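Local coordinates for endo-xylogalacturonan hydrolase A (Aspergillus tubingensis, PDB 4C2L), which hydrolyses xylogalacturonan, the xylose-substituted galacturonan of the hairy regions of pectin, and needs that xylose substitution for activity, at residues A[218-223]-A[248-253]. Numbering follows the deposited sequence.
Sequences SSNYVT and VKNIYV. With NAG (2-acetamido-2-deoxy-beta-D-glucopyranose), chain B; NAG (2-acetamido-2-deoxy-beta-D-glucopyranose), chain C; SO4 (sulfate ion), chain J.
Residues 219-223 and 248-252 run parallel, 2° apart in direction and in register from Ser219-Val248 to Thr223-Tyr252, and both chains turn a corner, at Tyr221 and Asn250, each with positive phi. Lys249 N to Ser219 O (3.2 Å) before the corner and Tyr252 N to Val222 O (2.8 Å) after it tie the backbones. At the corner, Asn250 ND2 donates to Asn220 OD1 (2.8 Å), in that carbonyl's plane but tilted from the donor amide's own, and also to a sulfate, probably crystallisation-derived. With CG anti to the carbonyl carbon (chi1 -54°), Asn250 lies beside the Tyr221 ring, amide and ring planes 22° apart; CB makes a CH-pi contact over the face, 4.0 Å from the centroid, and the amide bond sits above the rim. Ile251 CD1 reaches Val222 CG2 (3.7 Å). The protein-attached glycan touches the corner: NAG (chain B) O6 donates to Asn250 O (2.7 Å), which also accepts from Val222 N, and NAG (chain C) C8 touches Tyr252 CD2. Aligned corners on in-register coils fit the right-handed parallel beta-helix of family 28; beyond these segments, Tyr198 meets Tyr221, and Asn283 ND2 bonds Asn250 OD1. With Asn220 OD1, that bond would fix Asn250's rotation.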
loop_
_atom_site.group_PDB
_atom_site.type_symbol
_atom_site.label_atom_id
_atom_site.label_comp_id
_atom_site.label_asym_id
_atom_site.label_seq_id
_atom_site.Cartn_x
_atom_site.Cartn_y
_atom_site.Cartn_z
ATOM N N SER A 218 -0.189 1.881 13.912
ATOM C CA SER A 218 1.190 1.898 14.423
ATOM C C SER A 218 2.284 2.251 13.412
ATOM O O SER A 218 3.474 2.123 13.722
ATOM C CB SER A 218 1.536 0.631 15.229
ATOM O OG SER A 218 0.544 0.425 16.218
ATOM N N SER A 219 1.910 2.714 12.215
ATOM C CA SER A 219 2.932 3.283 11.339
ATOM C C SER A 219 3.418 4.617 11.904
ATOM O O SER A 219 2.631 5.409 12.441
ATOM C CB SER A 219 2.448 3.439 9.890
ATOM O OG SER A 219 1.176 4.052 9.827
ATOM N N ASN A 220 4.719 4.843 11.785
ATOM C CA ASN A 220 5.361 6.027 12.371
ATOM C C ASN A 220 6.624 6.320 11.592
ATOM O O ASN A 220 7.414 5.415 11.297
ATOM C CB ASN A 220 5.708 5.729 13.844
ATOM C CG ASN A 220 6.156 6.954 14.624
ATOM O OD1 ASN A 220 5.998 8.099 14.188
ATOM N ND2 ASN A 220 6.730 6.706 15.813
ATOM N N TYR A 221 6.826 7.595 11.265
ATOM C CA TYR A 221 7.997 8.033 10.494
ATOM C C TYR A 221 8.080 7.300 9.153
ATOM O O TYR A 221 9.012 6.516 8.903
ATOM C CB TYR A 221 9.291 7.889 11.295
ATOM C CG TYR A 221 9.326 8.779 12.515
ATOM C CD1 TYR A 221 9.352 10.166 12.383
ATOM C CD2 TYR A 221 9.338 8.234 13.797
ATOM C CE1 TYR A 221 9.371 10.994 13.502
ATOM C CE2 TYR A 221 9.370 9.055 14.927
ATOM C CZ TYR A 221 9.386 10.429 14.763
ATOM O OH TYR A 221 9.413 11.245 15.873
ATOM N N VAL A 222 7.106 7.573 8.299
ATOM C CA VAL A 222 7.091 7.040 6.931
ATOM C C VAL A 222 7.248 8.204 5.972
ATOM O O VAL A 222 6.567 9.235 6.109
ATOM C CB VAL A 222 5.788 6.273 6.601
ATOM C CG1 VAL A 222 5.872 5.621 5.210
ATOM C CG2 VAL A 222 5.517 5.214 7.670
ATOM N N THR A 223 8.149 8.036 5.017
ATOM C CA THR A 223 8.321 9.007 3.946
ATOM C C THR A 223 8.017 8.326 2.637
ATOM O O THR A 223 8.536 7.238 2.360
ATOM C CB THR A 223 9.767 9.528 3.917
ATOM O OG1 THR A 223 10.036 10.219 5.140
ATOM C CG2 THR A 223 9.985 10.488 2.752
ATOM N N VAL A 248 -1.686 6.597 13.591
ATOM C CA VAL A 248 -0.756 6.779 12.474
ATOM C C VAL A 248 -0.129 8.143 12.716
ATOM O O VAL A 248 -0.858 9.123 12.945
ATOM C CB VAL A 248 -1.484 6.755 11.110
ATOM C CG1 VAL A 248 -0.534 7.164 9.979
ATOM C CG2 VAL A 248 -2.033 5.364 10.823
ATOM N N LYS A 249 1.195 8.217 12.721
ATOM C CA LYS A 249 1.847 9.507 12.935
ATOM C C LYS A 249 3.104 9.755 12.149
ATOM O O LYS A 249 3.786 8.812 11.721
ATOM C CB LYS A 249 2.130 9.741 14.423
ATOM C CG LYS A 249 2.885 8.653 15.117
ATOM C CD LYS A 249 2.827 8.844 16.631
ATOM C CE LYS A 249 3.804 7.890 17.276
ATOM N NZ LYS A 249 3.830 8.083 18.753
ATOM N N ASN A 250 3.415 11.038 11.973
ATOM C CA ASN A 250 4.711 11.447 11.431
ATOM C C ASN A 250 4.938 10.859 10.040
ATOM O O ASN A 250 5.922 10.135 9.771
ATOM C CB ASN A 250 5.826 11.085 12.409
ATOM C CG ASN A 250 5.565 11.638 13.801
ATOM O OD1 ASN A 250 5.111 12.784 13.944
ATOM N ND2 ASN A 250 5.818 10.825 14.831
ATOM N N ILE A 251 4.009 11.210 9.159
ATOM C CA ILE A 251 3.998 10.712 7.781
ATOM C C ILE A 251 4.241 11.874 6.836
ATOM O O ILE A 251 3.609 12.932 6.977
ATOM C CB ILE A 251 2.625 10.095 7.443
ATOM C CG1 ILE A 251 2.182 9.017 8.471
ATOM C CG2 ILE A 251 2.570 9.593 6.002
ATOM C CD1 ILE A 251 3.077 7.802 8.562
ATOM N N TYR A 252 5.122 11.674 5.850
ATOM C CA TYR A 252 5.365 12.721 4.864
ATOM C C TYR A 252 5.297 12.116 3.472
ATOM O O TYR A 252 6.065 11.206 3.150
ATOM C CB TYR A 252 6.724 13.385 5.115
ATOM C CG TYR A 252 6.983 14.510 4.146
ATOM C CD1 TYR A 252 6.359 15.750 4.317
ATOM C CD2 TYR A 252 7.805 14.318 3.040
ATOM C CE1 TYR A 252 6.566 16.786 3.407
ATOM C CE2 TYR A 252 8.025 15.350 2.129
ATOM C CZ TYR A 252 7.394 16.568 2.316
ATOM O OH TYR A 252 7.587 17.584 1.399
ATOM N N VAL A 253 4.380 12.617 2.657
ATOM C CA VAL A 253 4.199 12.109 1.298
ATOM C C VAL A 253 4.362 13.283 0.349
ATOM O O VAL A 253 3.669 14.285 0.479
ATOM C CB VAL A 253 2.810 11.506 1.075
ATOM C CG1 VAL A 253 2.692 11.014 -0.367
ATOM C CG2 VAL A 253 2.556 10.349 2.043
HETATM C C1 NAG B . 6.399 15.038 11.392
HETATM C C2 NAG B . 7.542 15.189 12.400
HETATM C C3 NAG B . 8.896 15.254 11.699
HETATM C C4 NAG B . 9.057 14.106 10.694
HETATM C C5 NAG B . 7.819 14.023 9.775
HETATM C C6 NAG B . 7.834 12.880 8.747
HETATM C C7 NAG B . 7.006 16.447 14.425
HETATM C C8 NAG B . 6.855 17.819 15.021
HETATM N N2 NAG B . 7.357 16.418 13.145
HETATM O O3 NAG B . 9.921 15.200 12.671
HETATM O O4 NAG B . 10.241 14.337 9.941
HETATM O O5 NAG B . 6.640 13.923 10.552
HETATM O O6 NAG B . 8.163 11.641 9.339
HETATM O O7 NAG B . 6.806 15.445 15.112
HETATM C C1 NAG C . 11.081 13.162 9.966
HETATM C C2 NAG C . 12.093 13.241 8.814
HETATM C C3 NAG C . 13.201 12.189 8.870
HETATM C C4 NAG C . 13.681 11.857 10.281
HETATM C C5 NAG C . 12.504 11.774 11.262
HETATM C C6 NAG C . 12.990 11.581 12.690
HETATM C C7 NAG C . 11.191 14.149 6.754
HETATM C C8 NAG C . 10.493 13.874 5.452
HETATM N N2 NAG C . 11.426 13.097 7.532
HETATM O O3 NAG C . 14.289 12.712 8.151
HETATM O O4 NAG C . 14.408 10.641 10.249
HETATM O O5 NAG C . 11.736 12.966 11.205
HETATM O O6 NAG C . 13.729 12.726 13.050
HETATM O O7 NAG C . 11.509 15.290 7.075
HETATM S S SO4 J . 4.930 11.779 18.622
HETATM O O1 SO4 J . 3.645 12.297 18.090
HETATM O O2 SO4 J . 5.528 12.820 19.496
HETATM O O3 SO4 J . 5.885 11.461 17.534
HETATM O O4 SO4 J . 4.644 10.550 19.405
#